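Local coordinates for protein citrate synthase (Metallosphaera sedula, PDB 6ABX) that probably catalyses the condensation of oxaloacetate with acetyl-CoA, with hydrolysis, to give citrate and CoA in the tricarboxylic acid cycle, at residues A[173-178]-A[264-269]; A[223-228]-A[310-315]; A[249-254]-A[287-292]; A[292-297]-A[301-306]. All coordinates share one frame; numbering follows the deposited sequence.

Interaction 1 (A[173-178]-A[264-269])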
loop_
_atom_site.group_PDB
_atom_site.type_symbol
_atom_site.label_atom_id
_atom_site.label_comp_id
_atom_site.label_asym_id
_atom_site.label_seq_id
_atom_site.Cartn_x
_atom_site.Cartn_y
_atom_site.Cartn_z
ATOM N N LEU A 173 -10.064 21.139 -4.077
ATOM C CA LEU A 173 -10.223 19.777 -3.595
ATOM C C LEU A 173 -11.093 18.946 -4.552
ATOM O O LEU A 173 -10.698 17.798 -4.883
ATOM C CB LEU A 173 -10.828 19.787 -2.186
ATOM C CG LEU A 173 -9.950 20.408 -1.103
ATOM C CD1 LEU A 173 -10.732 20.574 0.184
ATOM C CD2 LEU A 173 -8.695 19.569 -0.895
ATOM N N MET A 174 -12.204 19.501 -5.103
ATOM C CA MET A 174 -13.066 18.683 -6.006
ATOM C C MET A 174 -12.232 18.214 -7.210
ATOM O O MET A 174 -12.336 17.069 -7.700
ATOM C CB MET A 174 -14.299 19.477 -6.540
ATOM C CG MET A 174 -15.349 19.731 -5.497
ATOM S SD MET A 174 -16.867 20.585 -6.141
ATOM C CE MET A 174 -16.274 22.253 -6.211
ATOM N N LEU A 175 -11.326 19.071 -7.691
ATOM C CA LEU A 175 -10.496 18.807 -8.843
ATOM C C LEU A 175 -9.531 17.635 -8.635
ATOM O O LEU A 175 -9.089 17.096 -9.655
ATOM C CB LEU A 175 -9.671 20.029 -9.233
ATOM C CG LEU A 175 -10.478 21.208 -9.778
ATOM C CD1 LEU A 175 -9.587 22.402 -10.093
ATOM C CD2 LEU A 175 -11.236 20.812 -11.009
ATOM N N HIS A 176 -9.231 17.277 -7.386
ATOM C CA HIS A 176 -8.311 16.202 -7.021
ATOM C C HIS A 176 -8.997 14.893 -6.592
ATOM O O HIS A 176 -8.297 13.951 -6.235
ATOM C CB HIS A 176 -7.357 16.683 -5.932
ATOM C CG HIS A 176 -6.327 17.644 -6.425
ATOM N ND1 HIS A 176 -6.569 18.995 -6.516
ATOM C CD2 HIS A 176 -5.056 17.451 -6.830
ATOM C CE1 HIS A 176 -5.467 19.594 -6.992
ATOM N NE2 HIS A 176 -4.543 18.659 -7.247
ATOM N N MET A 177 -10.347 14.796 -6.619
ATOM C CA MET A 177 -11.010 13.696 -5.963
ATOM C C MET A 177 -10.792 12.387 -6.725
ATOM O O MET A 177 -10.657 11.364 -6.055
ATOM C CB MET A 177 -12.497 13.955 -5.840
ATOM C CG MET A 177 -12.775 14.923 -4.706
ATOM S SD MET A 177 -14.559 15.275 -4.626
ATOM C CE MET A 177 -14.619 16.307 -3.169
ATOM N N ASP A 178 -10.696 12.433 -8.061
ATOM C CA ASP A 178 -10.438 11.192 -8.764
ATOM C C ASP A 178 -9.784 11.460 -10.116
ATOM O O ASP A 178 -10.059 12.470 -10.731
ATOM C CB ASP A 178 -11.690 10.352 -9.040
ATOM C CG ASP A 178 -11.325 8.906 -9.372
ATOM O OD1 ASP A 178 -10.689 8.256 -8.507
ATOM O OD2 ASP A 178 -11.567 8.470 -10.531
ATOM N N LYS A 264 -6.831 24.453 -16.116
ATOM C CA LYS A 264 -7.633 25.558 -16.659
ATOM C C LYS A 264 -8.546 26.102 -15.567
ATOM O O LYS A 264 -8.705 27.324 -15.396
ATOM C CB LYS A 264 -8.450 25.038 -17.823
ATOM C CG LYS A 264 -9.299 26.076 -18.532
ATOM C CD LYS A 264 -9.652 25.607 -19.949
ATOM C CE LYS A 264 -8.611 26.029 -20.974
ATOM N NZ LYS A 264 -9.242 26.621 -22.181
ATOM N N ILE A 265 -9.166 25.184 -14.816
ATOM C CA ILE A 265 -10.132 25.598 -13.812
ATOM C C ILE A 265 -9.410 26.298 -12.665
ATOM O O ILE A 265 -9.823 27.369 -12.188
ATOM C CB ILE A 265 -10.989 24.411 -13.327
ATOM C CG1 ILE A 265 -11.853 23.868 -14.465
ATOM C CG2 ILE A 265 -11.793 24.805 -12.127
ATOM C CD1 ILE A 265 -12.461 22.536 -14.191
ATOM N N LEU A 266 -8.293 25.722 -12.191
ATOM C CA LEU A 266 -7.559 26.355 -11.114
ATOM C C LEU A 266 -7.093 27.753 -11.506
ATOM O O LEU A 266 -7.100 28.666 -10.698
ATOM C CB LEU A 266 -6.312 25.549 -10.722
ATOM C CG LEU A 266 -6.532 24.263 -9.953
ATOM C CD1 LEU A 266 -5.272 23.435 -9.946
ATOM C CD2 LEU A 266 -6.995 24.527 -8.535
ATOM N N LYS A 267 -6.628 27.921 -12.745
ATOM C CA LYS A 267 -6.166 29.222 -13.187
ATOM C C LYS A 267 -7.300 30.280 -13.113
ATOM O O LYS A 267 -7.078 31.437 -12.734
ATOM C CB LYS A 267 -5.634 29.114 -14.614
ATOM C CG LYS A 267 -4.959 30.399 -15.100
ATOM C CD LYS A 267 -4.465 30.347 -16.493
ATOM C CE LYS A 267 -3.930 31.711 -16.893
ATOM N NZ LYS A 267 -3.284 31.637 -18.209
ATOM N N GLU A 268 -8.506 29.867 -13.473
ATOM C CA GLU A 268 -9.673 30.762 -13.425
ATOM C C GLU A 268 -10.008 31.111 -11.977
ATOM O O GLU A 268 -10.317 32.269 -11.664
ATOM C CB GLU A 268 -10.901 30.059 -14.003
ATOM C CG GLU A 268 -10.829 29.860 -15.493
ATOM C CD GLU A 268 -11.891 28.941 -16.086
ATOM O OE1 GLU A 268 -12.002 28.932 -17.307
ATOM O OE2 GLU A 268 -12.539 28.205 -15.343
ATOM N N TYR A 269 -10.059 30.075 -11.116
ATOM C CA TYR A 269 -10.505 30.294 -9.721
ATOM C C TYR A 269 -9.432 31.052 -8.928
ATOM O O TYR A 269 -9.765 31.796 -8.039
ATOM C CB TYR A 269 -10.907 28.986 -9.052
ATOM C CG TYR A 269 -12.387 28.720 -9.166
ATOM C CD1 TYR A 269 -13.271 29.400 -8.369
ATOM C CD2 TYR A 269 -12.901 27.863 -10.117
ATOM C CE1 TYR A 269 -14.635 29.166 -8.441
ATOM C CE2 TYR A 269 -14.263 27.613 -10.212
ATOM C CZ TYR A 269 -15.134 28.246 -9.343
ATOM O OH TYR A 269 -16.481 28.072 -9.398
#

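Interaction 2 (A[223-228]-A[310-315])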
loop_
_atom_site.group_PDB
_atom_site.type_symbol
_atom_site.label_atom_id
_atom_site.label_comp_id
_atom_site.label_asym_id
_atom_site.label_seq_id
_atom_site.Cartn_x
_atom_site.Cartn_y
_atom_site.Cartn_z
ATOM N N LYS A 223 8.032 25.790 -6.282
ATOM C CA LYS A 223 9.438 26.025 -5.960
ATOM C C LYS A 223 10.106 26.797 -7.099
ATOM O O LYS A 223 10.856 27.723 -6.840
ATOM C CB LYS A 223 10.152 24.683 -5.739
ATOM C CG LYS A 223 11.630 24.714 -5.357
ATOM C CD LYS A 223 12.151 23.284 -5.019
ATOM C CE LYS A 223 13.414 23.219 -4.182
ATOM N NZ LYS A 223 14.603 22.976 -5.036
ATOM N N GLN A 224 9.866 26.368 -8.336
ATOM C CA GLN A 224 10.365 27.032 -9.561
ATOM C C GLN A 224 9.940 28.501 -9.566
ATOM O O GLN A 224 10.777 29.413 -9.771
ATOM C CB GLN A 224 9.796 26.368 -10.827
ATOM C CG GLN A 224 10.764 26.146 -11.960
ATOM C CD GLN A 224 11.481 24.825 -11.788
ATOM O OE1 GLN A 224 11.607 24.348 -10.657
ATOM N NE2 GLN A 224 11.969 24.235 -12.884
ATOM N N PHE A 225 8.641 28.769 -9.359
ATOM C CA PHE A 225 8.153 30.144 -9.363
ATOM C C PHE A 225 8.887 30.976 -8.285
ATOM O O PHE A 225 9.235 32.171 -8.511
ATOM C CB PHE A 225 6.640 30.243 -9.148
ATOM C CG PHE A 225 5.801 29.394 -10.072
ATOM C CD1 PHE A 225 6.185 29.106 -11.379
ATOM C CD2 PHE A 225 4.610 28.849 -9.605
ATOM C CE1 PHE A 225 5.378 28.329 -12.204
ATOM C CE2 PHE A 225 3.824 28.063 -10.425
ATOM C CZ PHE A 225 4.217 27.776 -11.707
ATOM N N MET A 226 9.093 30.379 -7.099
ATOM C CA MET A 226 9.742 31.082 -6.005
ATOM C C MET A 226 11.202 31.364 -6.394
ATOM O O MET A 226 11.695 32.441 -6.119
ATOM C CB MET A 226 9.684 30.266 -4.718
ATOM C CG MET A 226 8.296 30.209 -4.158
ATOM S SD MET A 226 8.279 29.152 -2.707
ATOM C CE MET A 226 6.752 29.752 -2.012
ATOM N N GLU A 227 11.856 30.418 -7.058
ATOM C CA GLU A 227 13.293 30.622 -7.468
ATOM C C GLU A 227 13.396 31.729 -8.534
ATOM O O GLU A 227 14.371 32.519 -8.527
ATOM C CB GLU A 227 13.933 29.329 -7.969
ATOM C CG GLU A 227 14.097 28.262 -6.900
ATOM C CD GLU A 227 14.597 26.928 -7.402
ATOM O OE1 GLU A 227 14.643 26.720 -8.629
ATOM O OE2 GLU A 227 14.960 26.090 -6.554
ATOM N N ILE A 228 12.388 31.869 -9.398
ATOM C CA ILE A 228 12.372 32.895 -10.447
ATOM C C ILE A 228 12.346 34.267 -9.768
ATOM O O ILE A 228 13.035 35.178 -10.215
ATOM C CB ILE A 228 11.211 32.686 -11.436
ATOM C CG1 ILE A 228 11.419 31.423 -12.275
ATOM C CG2 ILE A 228 10.937 33.910 -12.300
ATOM C CD1 ILE A 228 10.202 30.971 -12.976
ATOM N N SER A 310 -1.656 24.020 -8.771
ATOM C CA SER A 310 -2.261 23.534 -7.496
ATOM C C SER A 310 -1.407 23.958 -6.308
ATOM O O SER A 310 -1.941 24.484 -5.308
ATOM C CB SER A 310 -2.494 22.078 -7.506
ATOM O OG SER A 310 -1.269 21.365 -7.630
ATOM N N GLY A 311 -0.086 23.729 -6.380
ATOM C CA GLY A 311 0.750 24.086 -5.238
ATOM C C GLY A 311 0.668 25.567 -4.878
ATOM O O GLY A 311 0.562 25.938 -3.710
ATOM N N LEU A 312 0.667 26.445 -5.878
ATOM C CA LEU A 312 0.561 27.876 -5.667
ATOM C C LEU A 312 -0.770 28.271 -5.021
ATOM O O LEU A 312 -0.822 29.083 -4.094
ATOM C CB LEU A 312 0.795 28.576 -7.014
ATOM C CG LEU A 312 0.580 30.081 -7.015
ATOM C CD1 LEU A 312 1.418 30.725 -5.936
ATOM C CD2 LEU A 312 0.920 30.637 -8.385
ATOM N N VAL A 313 -1.866 27.645 -5.463
ATOM C CA VAL A 313 -3.204 27.880 -4.866
ATOM C C VAL A 313 -3.231 27.453 -3.393
ATOM O O VAL A 313 -3.667 28.226 -2.568
ATOM C CB VAL A 313 -4.303 27.183 -5.686
ATOM C CG1 VAL A 313 -5.630 27.120 -4.947
ATOM C CG2 VAL A 313 -4.465 27.847 -7.045
ATOM N N PHE A 314 -2.714 26.272 -3.076
ATOM C CA PHE A 314 -2.710 25.796 -1.675
ATOM C C PHE A 314 -1.779 26.663 -0.818
ATOM O O PHE A 314 -2.085 26.984 0.324
ATOM C CB PHE A 314 -2.342 24.319 -1.632
ATOM C CG PHE A 314 -3.467 23.446 -2.123
ATOM C CD1 PHE A 314 -4.712 23.501 -1.537
ATOM C CD2 PHE A 314 -3.263 22.537 -3.140
ATOM C CE1 PHE A 314 -5.753 22.702 -1.994
ATOM C CE2 PHE A 314 -4.315 21.737 -3.589
ATOM C CZ PHE A 314 -5.564 21.867 -3.050
ATOM N N TYR A 315 -0.637 27.088 -1.380
ATOM C CA TYR A 315 0.257 28.008 -0.694
ATOM C C TYR A 315 -0.453 29.335 -0.398
ATOM O O TYR A 315 -0.288 29.893 0.711
ATOM C CB TYR A 315 1.539 28.200 -1.516
ATOM C CG TYR A 315 2.522 29.181 -0.928
ATOM C CD1 TYR A 315 3.207 28.868 0.233
ATOM C CD2 TYR A 315 2.811 30.382 -1.537
ATOM C CE1 TYR A 315 4.118 29.745 0.799
ATOM C CE2 TYR A 315 3.715 31.288 -0.978
ATOM C CZ TYR A 315 4.369 30.962 0.191
ATOM O OH TYR A 315 5.298 31.790 0.764
#

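Interaction 3 (A[249-254]-A[287-292])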
loop_
_atom_site.group_PDB
_atom_site.type_symbol
_atom_site.label_atom_id
_atom_site.label_comp_id
_atom_site.label_asym_id
_atom_site.label_seq_id
_atom_site.Cartn_x
_atom_site.Cartn_y
_atom_site.Cartn_z
ATOM N N MET A 249 8.771 22.590 -14.578
ATOM C CA MET A 249 7.959 21.829 -13.709
ATOM C C MET A 249 6.504 22.250 -13.962
ATOM O O MET A 249 6.208 23.384 -14.309
ATOM C CB MET A 249 8.339 22.059 -12.240
ATOM C CG MET A 249 9.745 21.566 -11.898
ATOM S SD MET A 249 9.933 19.820 -12.315
ATOM C CE MET A 249 11.518 19.448 -11.556
ATOM N N GLY A 250 5.618 21.289 -13.763
ATOM C CA GLY A 250 4.191 21.480 -13.962
ATOM C C GLY A 250 3.724 21.285 -15.387
ATOM O O GLY A 250 2.558 21.590 -15.685
ATOM N N PHE A 251 4.604 20.805 -16.272
ATOM C CA PHE A 251 4.254 20.600 -17.685
ATOM C C PHE A 251 4.389 19.118 -17.970
ATOM O O PHE A 251 5.145 18.455 -17.320
ATOM C CB PHE A 251 5.155 21.399 -18.632
ATOM C CG PHE A 251 4.694 22.785 -18.952
ATOM C CD1 PHE A 251 4.948 23.836 -18.087
ATOM C CD2 PHE A 251 4.122 23.064 -20.171
ATOM C CE1 PHE A 251 4.494 25.104 -18.395
ATOM C CE2 PHE A 251 3.718 24.339 -20.496
ATOM C CZ PHE A 251 3.873 25.353 -19.593
ATOM N N GLY A 252 3.659 18.651 -18.967
ATOM C CA GLY A 252 3.744 17.289 -19.383
ATOM C C GLY A 252 2.611 16.506 -18.760
ATOM O O GLY A 252 2.198 16.757 -17.622
ATOM N N HIS A 253 2.050 15.599 -19.551
ATOM C CA HIS A 253 1.187 14.573 -19.015
ATOM C C HIS A 253 1.411 13.334 -19.881
ATOM O O HIS A 253 1.646 13.401 -21.101
ATOM C CB HIS A 253 -0.292 15.032 -18.918
ATOM C CG HIS A 253 -1.071 14.381 -17.812
ATOM N ND1 HIS A 253 -1.927 15.094 -16.987
ATOM C CD2 HIS A 253 -1.104 13.105 -17.348
ATOM C CE1 HIS A 253 -2.462 14.283 -16.090
ATOM N NE2 HIS A 253 -1.980 13.058 -16.291
ATOM N N ARG A 254 1.356 12.199 -19.206
ATOM C CA ARG A 254 1.224 10.957 -19.857
ATOM C C ARG A 254 -0.167 10.887 -20.517
ATOM O O ARG A 254 -0.325 10.073 -21.399
ATOM C CB ARG A 254 1.531 9.850 -18.840
ATOM C CG ARG A 254 2.862 10.031 -18.106
ATOM C CD ARG A 254 3.427 8.773 -17.449
ATOM N NE ARG A 254 4.681 9.046 -16.750
ATOM C CZ ARG A 254 5.712 8.205 -16.656
ATOM N NH1 ARG A 254 5.635 6.992 -17.177
ATOM N NH2 ARG A 254 6.825 8.590 -16.055
ATOM N N ASN A 287 2.006 32.730 -14.782
ATOM C CA ASN A 287 1.323 33.031 -16.013
ATOM C C ASN A 287 2.331 33.226 -17.154
ATOM O O ASN A 287 2.123 32.693 -18.265
ATOM C CB ASN A 287 0.368 34.211 -15.826
ATOM C CG ASN A 287 -0.882 33.765 -15.077
ATOM O OD1 ASN A 287 -1.191 32.558 -14.974
ATOM N ND2 ASN A 287 -1.617 34.730 -14.557
ATOM N N ARG A 288 3.414 33.953 -16.865
ATOM C CA ARG A 288 4.481 34.138 -17.859
ATOM C C ARG A 288 5.167 32.824 -18.211
ATOM O O ARG A 288 5.412 32.564 -19.398
ATOM C CB ARG A 288 5.498 35.185 -17.414
ATOM C CG ARG A 288 4.969 36.602 -17.454
ATOM C CD ARG A 288 5.720 37.485 -16.481
ATOM N NE ARG A 288 5.925 38.861 -16.916
ATOM C CZ ARG A 288 7.086 39.305 -17.415
ATOM N NH1 ARG A 288 7.935 38.465 -18.003
ATOM N NH2 ARG A 288 7.397 40.578 -17.296
ATOM N N VAL A 289 5.468 31.968 -17.214
ATOM C CA VAL A 289 6.042 30.692 -17.495
ATOM C C VAL A 289 5.103 29.866 -18.374
ATOM O O VAL A 289 5.526 29.198 -19.345
ATOM C CB VAL A 289 6.370 29.905 -16.210
ATOM C CG1 VAL A 289 6.755 28.478 -16.522
ATOM C CG2 VAL A 289 7.448 30.588 -15.394
ATOM N N GLU A 290 3.801 29.925 -18.041
ATOM C CA GLU A 290 2.820 29.168 -18.808
ATOM C C GLU A 290 2.837 29.598 -20.286
ATOM O O GLU A 290 2.886 28.744 -21.172
ATOM C CB GLU A 290 1.424 29.352 -18.185
ATOM C CG GLU A 290 0.408 28.365 -18.714
ATOM C CD GLU A 290 -0.995 28.933 -18.810
ATOM O OE1 GLU A 290 -1.969 28.163 -19.038
ATOM O OE2 GLU A 290 -1.113 30.161 -18.725
ATOM N N GLU A 291 2.879 30.911 -20.522
ATOM C CA GLU A 291 2.857 31.502 -21.891
ATOM C C GLU A 291 4.049 30.999 -22.721
ATOM O O GLU A 291 3.872 30.529 -23.840
ATOM C CB GLU A 291 2.887 33.023 -21.856
ATOM C CG GLU A 291 1.647 33.660 -21.262
ATOM C CD GLU A 291 1.671 35.191 -21.132
ATOM O OE1 GLU A 291 2.778 35.794 -21.017
ATOM O OE2 GLU A 291 0.565 35.793 -21.135
ATOM N N ILE A 292 5.246 31.025 -22.139
ATOM C CA ILE A 292 6.492 30.600 -22.830
ATOM C C ILE A 292 6.476 29.100 -23.068
ATOM O O ILE A 292 6.824 28.585 -24.146
ATOM C CB ILE A 292 7.743 31.032 -22.034
ATOM C CG1 ILE A 292 7.820 32.542 -21.879
ATOM C CG2 ILE A 292 9.011 30.466 -22.655
ATOM C CD1 ILE A 292 8.702 32.981 -20.720
#

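Interaction 4 (A[292-297]-A[301-306])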
loop_
_atom_site.group_PDB
_atom_site.type_symbol
_atom_site.label_atom_id
_atom_site.label_comp_id
_atom_site.label_asym_id
_atom_site.label_seq_id
_atom_site.Cartn_x
_atom_site.Cartn_y
_atom_site.Cartn_z
ATOM N N ILE A 292 5.246 31.025 -22.139
ATOM C CA ILE A 292 6.492 30.600 -22.830
ATOM C C ILE A 292 6.476 29.100 -23.068
ATOM O O ILE A 292 6.824 28.585 -24.146
ATOM C CB ILE A 292 7.743 31.032 -22.034
ATOM C CG1 ILE A 292 7.820 32.542 -21.879
ATOM C CG2 ILE A 292 9.011 30.466 -22.655
ATOM C CD1 ILE A 292 8.702 32.981 -20.720
ATOM N N GLY A 293 6.085 28.336 -22.029
ATOM C CA GLY A 293 5.981 26.913 -22.103
ATOM C C GLY A 293 5.052 26.424 -23.208
ATOM O O GLY A 293 5.353 25.456 -23.942
ATOM N N ILE A 294 3.893 27.050 -23.304
ATOM C CA ILE A 294 2.962 26.662 -24.297
ATOM C C ILE A 294 3.523 26.993 -25.696
ATOM O O ILE A 294 3.369 26.208 -26.611
ATOM C CB ILE A 294 1.587 27.296 -24.025
ATOM C CG1 ILE A 294 0.902 26.538 -22.883
ATOM C CG2 ILE A 294 0.741 27.327 -25.291
ATOM C CD1 ILE A 294 -0.302 27.232 -22.280
ATOM N N LYS A 295 4.225 28.105 -25.864
ATOM C CA LYS A 295 4.799 28.392 -27.215
ATOM C C LYS A 295 5.881 27.375 -27.605
ATOM O O LYS A 295 6.027 26.976 -28.793
ATOM C CB LYS A 295 5.389 29.797 -27.256
ATOM C CG LYS A 295 4.340 30.895 -27.289
ATOM C CD LYS A 295 4.831 32.172 -27.902
ATOM C CE LYS A 295 5.938 32.824 -27.120
ATOM N NZ LYS A 295 6.235 34.166 -27.679
ATOM N N ILE A 296 6.696 26.968 -26.635
ATOM C CA ILE A 296 7.805 26.102 -26.941
ATOM C C ILE A 296 7.366 24.640 -26.989
ATOM O O ILE A 296 7.731 23.917 -27.915
ATOM C CB ILE A 296 8.983 26.324 -25.978
ATOM C CG1 ILE A 296 9.554 27.730 -26.129
ATOM C CG2 ILE A 296 10.052 25.268 -26.211
ATOM C CD1 ILE A 296 10.530 28.083 -25.029
ATOM N N LEU A 297 6.636 24.194 -25.967
ATOM C CA LEU A 297 6.422 22.785 -25.739
ATOM C C LEU A 297 5.071 22.337 -26.303
ATOM O O LEU A 297 4.879 21.146 -26.421
ATOM C CB LEU A 297 6.487 22.506 -24.233
ATOM C CG LEU A 297 7.752 23.001 -23.547
ATOM C CD1 LEU A 297 7.602 22.962 -22.029
ATOM C CD2 LEU A 297 8.952 22.182 -24.025
ATOM N N GLY A 301 3.108 18.441 -27.782
ATOM C CA GLY A 301 2.005 17.915 -26.941
ATOM C C GLY A 301 2.271 18.032 -25.436
ATOM O O GLY A 301 1.671 17.282 -24.657
ATOM N N ILE A 302 3.148 18.971 -25.028
ATOM C CA ILE A 302 3.527 19.163 -23.616
ATOM C C ILE A 302 2.849 20.447 -23.105
ATOM O O ILE A 302 3.067 21.539 -23.646
ATOM C CB ILE A 302 5.062 19.149 -23.469
ATOM C CG1 ILE A 302 5.613 17.762 -23.818
ATOM C CG2 ILE A 302 5.493 19.600 -22.077
ATOM C CD1 ILE A 302 7.111 17.678 -23.812
ATOM N N TYR A 303 1.905 20.290 -22.148
ATOM C CA TYR A 303 1.024 21.403 -21.710
ATOM C C TYR A 303 0.957 21.449 -20.187
ATOM O O TYR A 303 1.381 20.501 -19.525
ATOM C CB TYR A 303 -0.399 21.255 -22.265
ATOM C CG TYR A 303 -0.554 21.641 -23.717
ATOM C CD1 TYR A 303 -0.869 22.939 -24.092
ATOM C CD2 TYR A 303 -0.381 20.697 -24.715
ATOM C CE1 TYR A 303 -1.013 23.289 -25.427
ATOM C CE2 TYR A 303 -0.497 21.035 -26.055
ATOM C CZ TYR A 303 -0.830 22.330 -26.413
ATOM O OH TYR A 303 -0.963 22.666 -27.733
ATOM N N PRO A 304 0.467 22.537 -19.586
ATOM C CA PRO A 304 0.404 22.621 -18.133
ATOM C C PRO A 304 -0.495 21.506 -17.603
ATOM O O PRO A 304 -1.577 21.265 -18.146
ATOM C CB PRO A 304 -0.146 23.992 -17.817
ATOM C CG PRO A 304 0.032 24.759 -19.107
ATOM C CD PRO A 304 -0.047 23.751 -20.206
ATOM N N ASN A 305 -0.005 20.879 -16.540
ATOM C CA ASN A 305 -0.682 19.846 -15.754
ATOM C C ASN A 305 -1.365 20.526 -14.554
ATOM O O ASN A 305 -1.092 21.664 -14.217
ATOM C CB ASN A 305 0.357 18.842 -15.244
ATOM C CG ASN A 305 -0.268 17.579 -14.692
ATOM O OD1 ASN A 305 -1.085 16.948 -15.370
ATOM N ND2 ASN A 305 0.072 17.223 -13.460
ATOM N N VAL A 306 -2.211 19.774 -13.855
ATOM C CA VAL A 306 -2.872 20.313 -12.648
ATOM C C VAL A 306 -1.843 20.876 -11.650
ATOM O O VAL A 306 -2.108 21.894 -11.001
ATOM C CB VAL A 306 -3.748 19.199 -12.030
ATOM C CG1 VAL A 306 -2.959 17.947 -11.667
ATOM C CG2 VAL A 306 -4.583 19.719 -10.885
#

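Interaction 1 (A[173-178]-A[264-269])
Ile265, the first residue of the segment to touch Leu175, offers it both branches. The longer one ends at Ile265 CD1, which rests 3.8 Å from Leu175 CD2. The shorter one turns to the other prong of the leucine fork, with Ile265 CG2 at 3.8 Å from Leu175 CD1. The two side chains meet at a slant, and Ile265 also leans on Ile34, Phe35 and Ala38 of helix 34-40. Next comes Leu266, which runs past Leu175 in the opposite direction, alongside rather than end-on. Its branch point makes the closest approach, Leu266 CG lying 3.6 Å from Leu175 CD1. Leu266 CD2 adds a second touch to that methyl at 3.7 Å. Leu175 CD1 thus sits in the notch between the two helix side chains; it is carried there by a first torsion that sets CG opposite the carbonyl carbon (chi1 -68°). One turn beyond Ile265, Tyr269 packs on Arg167 and Val171 of helix 163-174. Leu175 itself belongs to a type I beta turn closed by Met177 N and Met174 O at 3.2 Å. This is buried, apolar packing of the mainly helical citrate synthase fold beside its oxaloacetate site: Arg262, one turn before Leu266, binds oxaloacetate, and His176 O receives a hydrogen bond from NE of Arg332, another oxaloacetate-binding residue.

Interaction 2 (A[223-228]-A[310-315])
Met226 and Tyr315 form a Met-aromatic contact that joins helix 220-228 to helix 310-316 in the mainly helical citrate synthase fold. Its touching part is a CH-pi interaction: the Met226 CE methyl stands over one face of the Tyr315 ring, 3.7 Å from the centroid and 22° off the ring normal. The methyl is shifted toward the rim, and Tyr315 CZ is its nearest ring atom at 3.5 Å. The sulfur stays behind, Met226 SD being 5.4 Å from the centroid of the Tyr315 ring, above the same face but at a distance. The side chains approach from opposite directions; Met226 is extended beyond CG, while in Tyr315 chi1 of 178° puts CG beside the carbonyl carbon, with the ring under the methyl. Apolar packing supplies the second touch, a looser one: Phe225 CD2 and Leu312 CD2 are 4.3 Å apart, the methyl coming obliquely to the phenyl ring. Both residues reach helix 277-297 as well, Phe225 on Ala286 and Leu312 on Phe283, and the Phe225 ring meets that of Phe308 edge-to-face. The polar bonds go to other partners or stay within one helix. Within helix 220-228, Lys223 NZ and Glu227 OE2 form a salt bridge at 3.5 Å, whose hydrogen bond is weak. Tyr315 OH is hydrogen-bonded to Glu278 OE2, and at 3.7 Å it too is grazed by the Met226 CE methyl.

Interaction 3 (A[249-254]-A[287-292])
Phe251 and Glu290 bring the backbones closest, with 8.8 Å between their CA atoms, where an irregular loop passes helix 277-297 with an extended Phe251 set between two positive-phi glycines, Gly250 and Gly252. The phenyl ring alone spans that gap. Its leading atom, Phe251 CZ, lies 3.9 Å from Glu290 O, and this carbonyl oxygen meets the ring at its edge, close to the ring plane. Phe251 CZ is also 4.0 Å from Glu290 CA, so the ring abuts the helix backbone as much as any side chain. Gly250 to His253 open the signature sequence of the citrate synthase family, and the loop carries residues for both substrates: Phe251 binds acetyl-CoA, whereas His253 binds oxaloacetate and is probably catalytic. One residue earlier on the helix, Val289 O approaches the ring obliquely, 4.2 Å from Phe251 CZ. The valine side chain makes a loose apolar touch, Val289 CG1 standing 4.5 Å from Phe251 CE1. With chi1 at -89°, Phe251 CG sits beside the backbone N and the ring is aimed at the helix. Pro304 packs on it too, and the ring of Phe308 meets it with the planes nearly perpendicular.

Interaction 4 (A[292-297]-A[301-306])
Leu297 meets Ile302 from its first side-chain carbon onward. Leu297 CB lies 3.7 Å from Ile302 CB and is also against the Ile302 carbonyl oxygen. CG, anti to the backbone C (chi1 -54°), sends the fork slantwise across the isoleucine, and at the tip Leu297 CD1 reaches Ile302 CG2 at 4.0 Å. The backbone holds this pair together: Ile302 N donates to Leu297 O at 3.1 Å, with an N-H...O angle of 155° and the donor standing above the carbonyl plane. With Gly301 at positive phi as the C-prime residue, this is a Schellman motif ending helix 277-297, and it turns the chain back past the last turn of the helix. One turn earlier, the Ile294 side chain crosses those of Tyr303 and Pro304 at about a right angle. Ile294 CG1 is 4.0 Å from Pro304 CD and more loosely meets the Tyr303 ring, while Ile294 CD1 reaches Pro304 CG at 4.0 Å. Close by, Arg300, an acetyl-CoA-binding residue, hydrogen-bonds Ile296 O through NH2. Ile292 and Ile296 pack against helix 234-243, Val306 touches Leu266 of helix 261-270, and the chain then leads on to helix 310-316.

In the fold
Interactions 3 and 4 are nearly one site: their centres are about 4 Å apart and both use helix 277-297. Their two loops run side by side, joined by probable hydrogen bonds from Asn305 N to Gly250 O (2.8 Å) and from Gly252 N to Tyr303 O (3.0 Å). Asn305 ND2 hydrogen-bonds the bound citrate and OD1 of Asp307, a predicted active-site residue. Interaction 1 is tied to 287-292 by the Lys267 NZ to Glu290 OE2 salt bridge (2.7 Å), and the side chain of Leu175 is about 9 Å from the citrate. Interaction 2 adjoins the same helix, Ile228 CD1 touching Val289 CG2 at 3.7 Å, but is farther from the citrate, with the Phe225 side chain about 14 Å away.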